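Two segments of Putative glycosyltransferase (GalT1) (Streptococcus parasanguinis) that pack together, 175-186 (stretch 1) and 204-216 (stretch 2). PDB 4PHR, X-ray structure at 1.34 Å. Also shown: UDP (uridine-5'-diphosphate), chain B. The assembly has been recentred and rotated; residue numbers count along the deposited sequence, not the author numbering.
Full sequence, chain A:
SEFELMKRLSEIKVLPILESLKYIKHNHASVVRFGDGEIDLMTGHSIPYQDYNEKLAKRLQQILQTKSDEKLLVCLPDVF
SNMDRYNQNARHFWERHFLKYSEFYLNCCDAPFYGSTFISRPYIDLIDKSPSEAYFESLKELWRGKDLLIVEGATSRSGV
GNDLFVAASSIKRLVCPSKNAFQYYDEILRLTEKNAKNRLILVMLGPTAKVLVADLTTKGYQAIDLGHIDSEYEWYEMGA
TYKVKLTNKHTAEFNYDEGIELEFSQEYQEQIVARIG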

# COMPACT_ATOMS: atom_id res chain seq x y z
N VAL A 175 8.09 -2.66 14.40
CA VAL A 175 7.45 -3.90 13.99
C VAL A 175 6.16 -4.09 14.78
O VAL A 175 6.18 -4.21 16.00
CB VAL A 175 8.39 -5.11 14.15
CG1 VAL A 175 7.69 -6.39 13.75
CG2 VAL A 175 9.65 -4.89 13.31
N CYS A 176 5.05 -4.10 14.05
CA CYS A 176 3.71 -4.08 14.61
C CYS A 176 3.02 -5.43 14.42
O CYS A 176 3.58 -6.33 13.79
CB CYS A 176 2.91 -2.98 13.92
SG CYS A 176 3.70 -1.33 14.01
N PRO A 177 1.79 -5.56 14.94
CA PRO A 177 1.11 -6.85 14.75
C PRO A 177 0.82 -7.12 13.28
O PRO A 177 0.50 -6.19 12.52
CB PRO A 177 -0.19 -6.67 15.54
CG PRO A 177 0.15 -5.66 16.58
CD PRO A 177 1.05 -4.69 15.87
N SER A 178 0.93 -8.39 12.88
CA SER A 178 0.67 -8.80 11.50
C SER A 178 -0.82 -8.84 11.19
O SER A 178 -1.21 -8.92 10.03
CB SER A 178 1.30 -10.17 11.23
OG SER A 178 0.77 -11.14 12.11
N LYS A 179 -1.65 -8.80 12.22
CA LYS A 179 -3.09 -8.69 12.03
C LYS A 179 -3.68 -7.81 13.13
O LYS A 179 -3.14 -7.73 14.23
CB LYS A 179 -3.74 -10.08 12.01
CG LYS A 179 -3.70 -10.82 13.33
CD LYS A 179 -4.35 -12.19 13.19
CE LYS A 179 -4.80 -12.73 14.54
NZ LYS A 179 -3.70 -12.73 15.54
N ASN A 180 -4.79 -7.15 12.82
CA ASN A 180 -5.47 -6.30 13.80
C ASN A 180 -4.56 -5.24 14.41
O ASN A 180 -4.64 -4.96 15.61
CB ASN A 180 -6.13 -7.13 14.90
CG ASN A 180 -7.37 -7.82 14.41
OD1 ASN A 180 -7.93 -7.46 13.37
ND2 ASN A 180 -7.81 -8.83 15.14
N ALA A 181 -3.70 -4.65 13.60
CA ALA A 181 -2.79 -3.63 14.11
C ALA A 181 -3.54 -2.41 14.63
O ALA A 181 -3.02 -1.67 15.47
CB ALA A 181 -1.78 -3.24 13.05
N PHE A 182 -4.76 -2.19 14.15
CA PHE A 182 -5.48 -0.98 14.55
C PHE A 182 -5.72 -0.91 16.05
O PHE A 182 -5.82 0.18 16.62
CB PHE A 182 -6.80 -0.79 13.79
CG PHE A 182 -7.42 0.56 14.04
CD1 PHE A 182 -6.86 1.70 13.49
CD2 PHE A 182 -8.55 0.69 14.84
CE1 PHE A 182 -7.41 2.95 13.73
CE2 PHE A 182 -9.10 1.94 15.09
CZ PHE A 182 -8.53 3.07 14.53
N GLN A 183 -5.80 -2.06 16.69
CA GLN A 183 -5.98 -2.10 18.13
C GLN A 183 -4.88 -1.32 18.86
O GLN A 183 -5.10 -0.79 19.95
CB GLN A 183 -6.00 -3.53 18.64
CG GLN A 183 -6.18 -3.60 20.14
CD GLN A 183 -6.29 -5.00 20.65
OE1 GLN A 183 -7.24 -5.72 20.34
NE2 GLN A 183 -5.31 -5.42 21.44
N TYR A 184 -3.70 -1.26 18.26
CA TYR A 184 -2.56 -0.62 18.88
C TYR A 184 -2.26 0.73 18.24
O TYR A 184 -1.14 1.23 18.36
CB TYR A 184 -1.33 -1.54 18.79
CG TYR A 184 -1.55 -2.86 19.48
CD1 TYR A 184 -2.08 -3.94 18.80
CD2 TYR A 184 -1.24 -3.01 20.83
CE1 TYR A 184 -2.30 -5.15 19.44
CE2 TYR A 184 -1.45 -4.21 21.48
CZ TYR A 184 -1.98 -5.28 20.78
OH TYR A 184 -2.19 -6.47 21.42
N TYR A 185 -3.26 1.32 17.60
CA TYR A 185 -3.00 2.50 16.78
C TYR A 185 -2.31 3.66 17.52
O TYR A 185 -1.33 4.22 17.01
CB TYR A 185 -4.25 3.03 16.09
CG TYR A 185 -3.90 4.24 15.27
CD1 TYR A 185 -3.22 4.10 14.07
CD2 TYR A 185 -4.19 5.52 15.72
CE1 TYR A 185 -2.85 5.21 13.33
CE2 TYR A 185 -3.83 6.63 14.98
CZ TYR A 185 -3.16 6.47 13.79
OH TYR A 185 -2.80 7.56 13.05
N ASP A 186 -2.83 4.03 18.69
CA ASP A 186 -2.26 5.16 19.41
C ASP A 186 -0.77 4.95 19.70
O ASP A 186 0.04 5.88 19.55
CB ASP A 186 -3.02 5.44 20.71
CG ASP A 186 -4.40 6.02 20.47
OD1 ASP A 186 -4.70 6.44 19.34
OD2 ASP A 186 -5.19 6.08 21.44
N MET A 204 3.77 -0.34 5.75
CA MET A 204 3.22 -1.55 5.14
C MET A 204 2.36 -2.20 6.22
O MET A 204 2.84 -3.03 6.99
CB MET A 204 4.34 -2.50 4.67
CG MET A 204 5.25 -1.91 3.59
SD MET A 204 6.45 -0.71 4.25
CE MET A 204 7.81 -0.89 3.09
N LEU A 205 1.09 -1.81 6.29
CA LEU A 205 0.30 -2.12 7.47
C LEU A 205 -1.21 -2.11 7.21
O LEU A 205 -1.99 -1.72 8.07
CB LEU A 205 0.67 -1.18 8.64
CG LEU A 205 0.50 -1.78 10.04
CD1 LEU A 205 1.56 -2.83 10.34
CD2 LEU A 205 0.52 -0.68 11.10
N GLY A 206 -1.61 -2.56 6.03
CA GLY A 206 -3.02 -2.70 5.74
C GLY A 206 -3.80 -1.42 5.98
O GLY A 206 -3.29 -0.33 5.70
N PRO A 207 -5.05 -1.53 6.48
CA PRO A 207 -5.87 -0.32 6.64
C PRO A 207 -5.31 0.64 7.68
O PRO A 207 -5.50 1.86 7.57
CB PRO A 207 -7.23 -0.87 7.09
CG PRO A 207 -6.95 -2.24 7.58
CD PRO A 207 -5.80 -2.76 6.79
N THR A 208 -4.61 0.10 8.68
CA THR A 208 -4.01 0.94 9.70
C THR A 208 -2.99 1.90 9.09
O THR A 208 -2.83 3.03 9.56
CB THR A 208 -3.39 0.08 10.81
OG1 THR A 208 -4.40 -0.76 11.38
CG2 THR A 208 -2.80 0.96 11.91
N ALA A 209 -2.31 1.45 8.04
CA ALA A 209 -1.32 2.28 7.35
C ALA A 209 -1.92 3.60 6.86
O ALA A 209 -1.26 4.63 6.89
CB ALA A 209 -0.70 1.52 6.18
N LYS A 210 -3.17 3.57 6.42
CA LYS A 210 -3.77 4.76 5.83
C LYS A 210 -4.00 5.83 6.91
O LYS A 210 -3.77 7.03 6.68
CB LYS A 210 -5.06 4.43 5.10
CG LYS A 210 -4.86 3.54 3.85
CD LYS A 210 -4.81 2.07 4.23
CE LYS A 210 -4.71 1.12 3.02
NZ LYS A 210 -3.33 0.83 2.54
N VAL A 211 -4.45 5.39 8.07
CA VAL A 211 -4.70 6.31 9.17
C VAL A 211 -3.37 6.88 9.66
O VAL A 211 -3.24 8.08 9.92
CB VAL A 211 -5.45 5.63 10.33
CG1 VAL A 211 -5.78 6.64 11.44
CG2 VAL A 211 -6.73 4.99 9.81
N LEU A 212 -2.37 6.01 9.77
CA LEU A 212 -1.04 6.43 10.20
C LEU A 212 -0.48 7.49 9.25
O LEU A 212 -0.01 8.54 9.69
CB LEU A 212 -0.09 5.23 10.26
CG LEU A 212 1.29 5.49 10.87
CD1 LEU A 212 1.14 6.01 12.29
CD2 LEU A 212 2.15 4.24 10.84
N VAL A 213 -0.54 7.23 7.94
CA VAL A 213 -0.02 8.19 6.97
C VAL A 213 -0.77 9.53 7.07
O VAL A 213 -0.16 10.60 7.06
CB VAL A 213 -0.06 7.63 5.53
CG1 VAL A 213 0.17 8.73 4.50
CG2 VAL A 213 0.98 6.51 5.38
N ALA A 214 -2.09 9.47 7.17
CA ALA A 214 -2.90 10.69 7.29
C ALA A 214 -2.47 11.51 8.50
O ALA A 214 -2.26 12.72 8.40
CB ALA A 214 -4.37 10.34 7.37
N ASP A 215 -2.32 10.86 9.65
CA ASP A 215 -1.97 11.57 10.88
C ASP A 215 -0.53 12.10 10.87
O ASP A 215 -0.26 13.18 11.37
CB ASP A 215 -2.21 10.71 12.12
CG ASP A 215 -3.69 10.50 12.42
OD1 ASP A 215 -4.54 11.22 11.84
OD2 ASP A 215 -4.00 9.62 13.25
N LEU A 216 0.40 11.32 10.31
CA LEU A 216 1.79 11.73 10.18
C LEU A 216 1.90 12.95 9.26
O LEU A 216 2.71 13.86 9.50
CB LEU A 216 2.64 10.59 9.60
CG LEU A 216 3.66 9.76 10.38
CD1 LEU A 216 3.60 9.93 11.90
CD2 LEU A 216 3.54 8.29 9.98
N1 UDP B . -0.29 -5.82 7.60
C2 UDP B . 0.17 -5.91 8.89
N3 UDP B . -0.71 -5.78 9.94
C4 UDP B . -2.04 -5.55 9.71
C5 UDP B . -2.52 -5.46 8.40
C6 UDP B . -1.64 -5.74 7.36
O2 UDP B . 1.36 -6.13 9.11
O4 UDP B . -2.79 -5.42 10.69
C1' UDP B . 0.68 -5.88 6.49
C2' UDP B . 0.79 -7.13 5.66
O2' UDP B . 1.58 -8.10 6.32
C3' UDP B . 1.46 -6.59 4.42
C4' UDP B . 0.87 -5.19 4.30
O4' UDP B . 0.28 -4.89 5.57
O3' UDP B . 2.85 -6.47 4.64
C5' UDP B . -0.15 -5.10 3.18
O5' UDP B . -0.71 -3.79 3.19
PA UDP B . -1.87 -3.35 2.15
O1A UDP B . -3.10 -4.12 2.43
O2A UDP B . -1.97 -1.88 2.26
O3A UDP B . -1.24 -3.84 0.74
PB UDP B . -1.70 -3.63 -0.81
O1B UDP B . -2.26 -4.95 -1.24
O2B UDP B . -0.43 -3.31 -1.50
O3B UDP B . -2.72 -2.54 -0.87

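Stretch 1 leaves a strand at Cys176, loops through Pro177 to Asn180, makes a 3-10 turn at 181-183 and enters a helix at Tyr185; stretch 2 is mostly helix, and the backbones come nearest at Phe182 and Thr208 (CA to CA 5.4 Å). About 423 Å² is buried, with Tyr185 contributing most. Its CA-to-CB bond runs sideways, but the t rotamer (chi1 -180°, chi2 74°) brings the ring nearer the helix, where it fits as a knob among Thr208, Val211, Leu212 and Asp215. Tyr185 CD1 lies 3.8 Å from Thr208 CG2 and Tyr185 CZ 3.5 Å from Val211 CG1, so the ring packs on apolar groups and its hydroxyl OH, itself 3.5 Å from Val211 CG1, also meets the Asp215 carboxylate. Tyr185 OH donates a very short hydrogen bond to Asp215 OD2 (2.4 Å). Asp215, an m rotamer pointing toward stretch 1, offers OD2 near the ring plane, where the phenol O-H can reach it; its OD1 is bonded elsewhere in the structure.

The CA-to-CB bond of Thr208 points toward stretch 1, and its m rotamer places OG1 beside the 3-10 turn. OG1 is 3.1 Å from Phe182 N, but the angle is poor and no hydrogen bond forms; the same OG1 lies at the edge of the Phe182 ring. With chi1 at -171° (t), that ring extends along the helix to a looser apolar contact, Phe182 CE1 to Val211 CG2 (4.5 Å).

At the other end, Leu205 (chi1 -151°, chi2 72°) starts sideways but brings its tip to stretch 1: CD1 packs on Cys176 CB (3.8 Å) and CD2 on Ala181 CB (4.0 Å). UDP bridges both stretches. Its uracil N3 donates to Pro177 O (2.9 Å) and its O4 accepts from Ala181 N (3.1 Å), while Gly206 N reaches O5' (3.2 Å) and Lys210 NZ reaches phosphate O2A (3.0 Å).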